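Uncharacterized protein (Shigella flexneri 5a str. M90T, PDB 5EUR) is of unknown function but may be related to glutathione S-transferases. Local coordinates at the interface of chains A and B. Numbering follows the deposited sequence. Chains: chain A/B, Uncharacterized protein.

Contact 1: the interface of chains A and B. Residues chain A 123, 126-127; chain B 13, 18-20, 25.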
loop_
_atom_site.group_PDB
_atom_site.type_symbol
_atom_site.label_atom_id
_atom_site.label_comp_id
_atom_site.label_asym_id
_atom_site.label_seq_id
_atom_site.Cartn_x
_atom_site.Cartn_y
_atom_site.Cartn_z
ATOM N N LEU A 123 5.197 19.142 -8.789
ATOM C CA LEU A 123 3.893 18.522 -8.755
ATOM C C LEU A 123 2.918 19.342 -9.562
ATOM O O LEU A 123 2.024 18.824 -10.154
ATOM C CB LEU A 123 3.388 18.375 -7.336
ATOM C CG LEU A 123 4.042 17.355 -6.431
ATOM C CD1 LEU A 123 3.448 17.439 -5.071
ATOM C CD2 LEU A 123 3.942 15.947 -6.961
ATOM N N ARG A 126 3.044 18.407 -13.123
ATOM C CA ARG A 126 2.521 17.083 -13.444
ATOM C C ARG A 126 1.022 16.966 -13.202
ATOM O O ARG A 126 0.332 16.274 -13.958
ATOM C CB ARG A 126 3.259 16.007 -12.634
ATOM C CG ARG A 126 4.684 15.744 -13.105
ATOM C CD ARG A 126 5.262 14.468 -12.494
ATOM N NE ARG A 126 4.496 13.274 -12.857
ATOM C CZ ARG A 126 4.497 12.719 -14.067
ATOM N NH1 ARG A 126 5.220 13.258 -15.039
ATOM N NH2 ARG A 126 3.778 11.624 -14.308
ATOM N N PHE A 127 0.499 17.627 -12.169
ATOM C CA PHE A 127 -0.896 17.483 -11.781
ATOM C C PHE A 127 -1.681 18.783 -11.878
ATOM O O PHE A 127 -2.878 18.791 -11.569
ATOM C CB PHE A 127 -0.996 16.919 -10.350
ATOM C CG PHE A 127 -0.319 15.581 -10.178
ATOM C CD1 PHE A 127 -0.995 14.399 -10.456
ATOM C CD2 PHE A 127 0.999 15.506 -9.755
ATOM C CE1 PHE A 127 -0.365 13.170 -10.313
ATOM C CE2 PHE A 127 1.629 14.277 -9.609
ATOM C CZ PHE A 127 0.939 13.112 -9.890
ATOM N N SER B 13 -1.935 12.325 -13.153
ATOM C CA SER B 13 -0.940 13.159 -13.811
ATOM C C SER B 13 -1.359 13.461 -15.248
ATOM O O SER B 13 -2.186 12.766 -15.844
ATOM C CB SER B 13 0.432 12.483 -13.823
ATOM O OG SER B 13 0.456 11.398 -14.739
ATOM N N THR B 18 1.318 8.629 -13.464
ATOM C CA THR B 18 1.307 8.580 -12.006
ATOM C C THR B 18 0.022 9.187 -11.463
ATOM O O THR B 18 -0.713 9.900 -12.158
ATOM C CB THR B 18 2.512 9.303 -11.381
ATOM O OG1 THR B 18 2.480 10.690 -11.734
ATOM C CG2 THR B 18 3.830 8.675 -11.833
ATOM N N VAL B 19 -0.235 8.880 -10.193
ATOM C CA VAL B 19 -1.306 9.483 -9.422
ATOM C C VAL B 19 -0.679 10.113 -8.189
ATOM O O VAL B 19 0.377 9.684 -7.716
ATOM C CB VAL B 19 -2.379 8.446 -9.015
ATOM C CG1 VAL B 19 -3.143 7.942 -10.238
ATOM C CG2 VAL B 19 -1.731 7.281 -8.303
ATOM N N LEU B 20 -1.346 11.129 -7.668
ATOM C CA LEU B 20 -0.992 11.769 -6.410
ATOM C C LEU B 20 -2.135 11.463 -5.460
ATOM O O LEU B 20 -3.263 11.920 -5.675
ATOM C CB LEU B 20 -0.799 13.274 -6.583
ATOM C CG LEU B 20 -0.313 14.047 -5.361
ATOM C CD1 LEU B 20 1.129 13.671 -5.029
ATOM C CD2 LEU B 20 -0.445 15.531 -5.648
ATOM N N GLU B 25 3.077 10.317 -4.468
ATOM C CA GLU B 25 3.064 10.015 -5.894
ATOM C C GLU B 25 3.348 8.528 -6.097
ATOM O O GLU B 25 4.290 7.976 -5.517
ATOM C CB GLU B 25 4.079 10.874 -6.659
ATOM C CG GLU B 25 3.910 10.752 -8.185
ATOM C CD GLU B 25 4.623 11.846 -8.975
ATOM O OE1 GLU B 25 5.437 12.594 -8.386
ATOM O OE2 GLU B 25 4.362 11.953 -10.193
#

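Contact 2: the interface of chains A and B. Residues chain A 33-34; chain B 5, 8, 21-22, 35, 39.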
loop_
_atom_site.group_PDB
_atom_site.type_symbol
_atom_site.label_atom_id
_atom_site.label_comp_id
_atom_site.label_asym_id
_atom_site.label_seq_id
_atom_site.Cartn_x
_atom_site.Cartn_y
_atom_site.Cartn_z
ATOM N N GLU A 33 -3.963 7.254 6.047
ATOM C CA GLU A 33 -5.301 7.196 5.468
ATOM C C GLU A 33 -5.513 5.970 4.581
ATOM O O GLU A 33 -6.625 5.424 4.541
ATOM C CB GLU A 33 -5.566 8.459 4.649
ATOM C CG GLU A 33 -5.470 9.765 5.443
ATOM C CD GLU A 33 -6.711 10.047 6.261
ATOM O OE1 GLU A 33 -7.663 9.250 6.197
ATOM O OE2 GLU A 33 -6.723 11.072 6.973
ATOM N N ILE A 34 -4.485 5.535 3.841
ATOM C CA ILE A 34 -4.641 4.393 2.940
ATOM C C ILE A 34 -4.029 3.121 3.533
ATOM O O ILE A 34 -4.708 2.093 3.677
ATOM C CB ILE A 34 -4.019 4.688 1.559
ATOM C CG1 ILE A 34 -4.674 5.915 0.920
ATOM C CG2 ILE A 34 -4.138 3.465 0.654
ATOM C CD1 ILE A 34 -6.061 5.666 0.374
ATOM N N TYR B 5 -12.849 4.749 4.422
ATOM C CA TYR B 5 -11.793 5.675 4.069
ATOM C C TYR B 5 -12.388 7.078 3.996
ATOM O O TYR B 5 -13.576 7.258 3.705
ATOM C CB TYR B 5 -11.166 5.292 2.717
ATOM C CG TYR B 5 -10.512 3.920 2.702
ATOM C CD1 TYR B 5 -9.134 3.787 2.841
ATOM C CD2 TYR B 5 -11.267 2.759 2.546
ATOM C CE1 TYR B 5 -8.532 2.525 2.854
ATOM C CE2 TYR B 5 -10.675 1.510 2.548
ATOM C CZ TYR B 5 -9.305 1.404 2.686
ATOM O OH TYR B 5 -8.716 0.161 2.699
ATOM N N LEU B 8 -11.173 9.996 -1.071
ATOM C CA LEU B 8 -9.826 9.726 -1.555
ATOM C C LEU B 8 -9.311 10.929 -2.328
ATOM O O LEU B 8 -9.945 11.385 -3.284
ATOM C CB LEU B 8 -9.782 8.474 -2.429
ATOM C CG LEU B 8 -10.275 7.156 -1.827
ATOM C CD1 LEU B 8 -10.103 6.010 -2.824
ATOM C CD2 LEU B 8 -9.599 6.838 -0.485
ATOM N N VAL B 21 -1.847 10.651 -4.443
ATOM C CA VAL B 21 -2.840 10.130 -3.510
ATOM C C VAL B 21 -2.414 10.566 -2.115
ATOM O O VAL B 21 -1.401 10.085 -1.601
ATOM C CB VAL B 21 -2.960 8.601 -3.596
ATOM C CG1 VAL B 21 -4.114 8.115 -2.732
ATOM C CG2 VAL B 21 -3.143 8.163 -5.052
ATOM N N PHE B 22 -3.172 11.483 -1.505
ATOM C CA PHE B 22 -2.857 11.980 -0.160
ATOM C C PHE B 22 -1.395 12.414 -0.049
ATOM O O PHE B 22 -0.700 12.099 0.920
ATOM C CB PHE B 22 -3.196 10.932 0.910
ATOM C CG PHE B 22 -4.673 10.787 1.170
ATOM C CD1 PHE B 22 -5.385 11.816 1.765
ATOM C CD2 PHE B 22 -5.348 9.635 0.803
ATOM C CE1 PHE B 22 -6.742 11.692 1.999
ATOM C CE2 PHE B 22 -6.708 9.508 1.037
ATOM C CZ PHE B 22 -7.401 10.537 1.633
ATOM N N VAL B 35 -2.992 -1.341 -5.040
ATOM C CA VAL B 35 -3.542 -0.630 -3.889
ATOM C C VAL B 35 -5.065 -0.708 -3.884
ATOM O O VAL B 35 -5.673 -1.116 -2.886
ATOM C CB VAL B 35 -3.044 0.826 -3.864
ATOM C CG1 VAL B 35 -3.609 1.538 -2.625
ATOM C CG2 VAL B 35 -1.533 0.865 -3.831
ATOM N N MET B 39 -7.593 -2.509 -1.199
ATOM C CA MET B 39 -8.593 -1.762 -0.434
ATOM C C MET B 39 -9.962 -2.412 -0.568
ATOM O O MET B 39 -10.665 -2.674 0.428
ATOM C CB MET B 39 -8.654 -0.310 -0.914
ATOM C CG MET B 39 -7.394 0.526 -0.623
ATOM S SD MET B 39 -7.377 2.088 -1.545
ATOM C CE MET B 39 -8.827 2.902 -0.856
#

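Contact 1: the interface of chains A and B
A:Arg126 and A:Phe127, at the end of helix 119-127, press onto the strands 18-21 and 24-27 of chain B. In A:Phe127, followed outward from CB, chi1 of -58° puts CG anti to the carbonyl carbon, beside the backbone N, and carries the ring between B:Ser13, B:Leu20 and B:Glu25. CD1 and CE1 run alongside the backbone of B:Ser13, A:Phe127 CE1 lying 3.5 Å from its CA; CE1 also nears the backbone N of B:Leu20. CZ faces the hydroxyl OG1 of B:Thr18, and CE2 meets the carboxylate carbon CD of B:Glu25, which sits at the ring edge with its own plane turned 66° away. Over one face comes B:Leu20 CB, 3.8 Å from the A:Phe127 ring centroid, a CH-pi contact. Beside the ring, A:Arg126 bends at chi3 and brings its guanidinium across B:Thr18 and B:Glu25. A:Arg126 NE forms a salt bridge and hydrogen bond of 3.0 Å to B:Glu25 OE2; this oxygen is met nearly along its C-O axis and lies tilted out of the guanidinium plane. NH2 gives a straighter bond, 163° at H, to B:Thr18 OG1, almost in that plane. Within chain B, OG1 donates a hydrogen bond to the anti lone pair of B:Glu25 OE2, which thus accepts from both chains. This mixed polar and aromatic patch probably helps hold the chains together, though the structure alone does not show the pairing to be biological. A:Leu123 slides past B:Glu25 in the opposite direction, its methyl CD2 3.9 Å from B:Glu25 OE1 and 4.1 Å from B:Leu20 CD1.

Contact 2: the interface of chains A and B
Two rings of chain B, B:Phe22 and B:Tyr5, flank the turn of helix 28-43 that carries A:Glu33 and A:Ile34. A:Glu33 CB lies over the middle of one face of the B:Phe22 ring, 4.0 Å from its centroid, in a CH-pi contact. The glutamate chain bends at chi2 (-79°), and its carboxylate plane ends only 16° from that of the ring; CG stays over the CE1 side. On B:Tyr5 one face is covered from within its own chain by the methyl CE of B:Met39, while the ring edge is turned to the helix backbone of chain A: the carbonyl O of A:Ile34 lies in plane at that edge, and the carbonyl O of A:Glu33 is 3.4 Å from CD1. Between the rings A:Ile34 pushes its branches into chain B. A:Ile34 CG1 lies beside B:Phe22, 3.8 Å from CD2, and CD1 continues inward to the methyl CD2 of B:Leu8, also at 3.8 Å, with CE of B:Met39 at 4.1 Å. The other branch, A:Ile34 CG2, stands anti to the backbone N because chi1 is -59°, and this points it towards helix 28-42 of chain B, where CG1 of B:Val35 receives it at 3.8 Å and the sulfur of B:Met39 is a little farther. B:Met39 thus serves twice, covering the tyrosine and touching the isoleucine. The site is a mainly apolar contact, with A:Ile34 as the knob, that seats one chain's helix against its neighbour and probably helps hold the copies together, though the structure alone does not show that this assembly is the biological one.

Contact 1 and contact 2 belong to one interface between chains A and B, with the centres of their C-alpha atoms about 15 Å apart. Chain B contributes strand 18-21 to both: its earlier residues receive the C-terminal helix 119-127 of chain A in contact 1, while its last residue and the adjoining B:Phe22 help receive helix 28-43 in contact 2. Chain A therefore holds its partner with two separate helices, one through a mixed polar and aromatic patch, the other mainly through apolar packing. The interface is not an exact two-fold. The deposited assembly holds three copies; the structure alone does not show whether trimer or pair is biological.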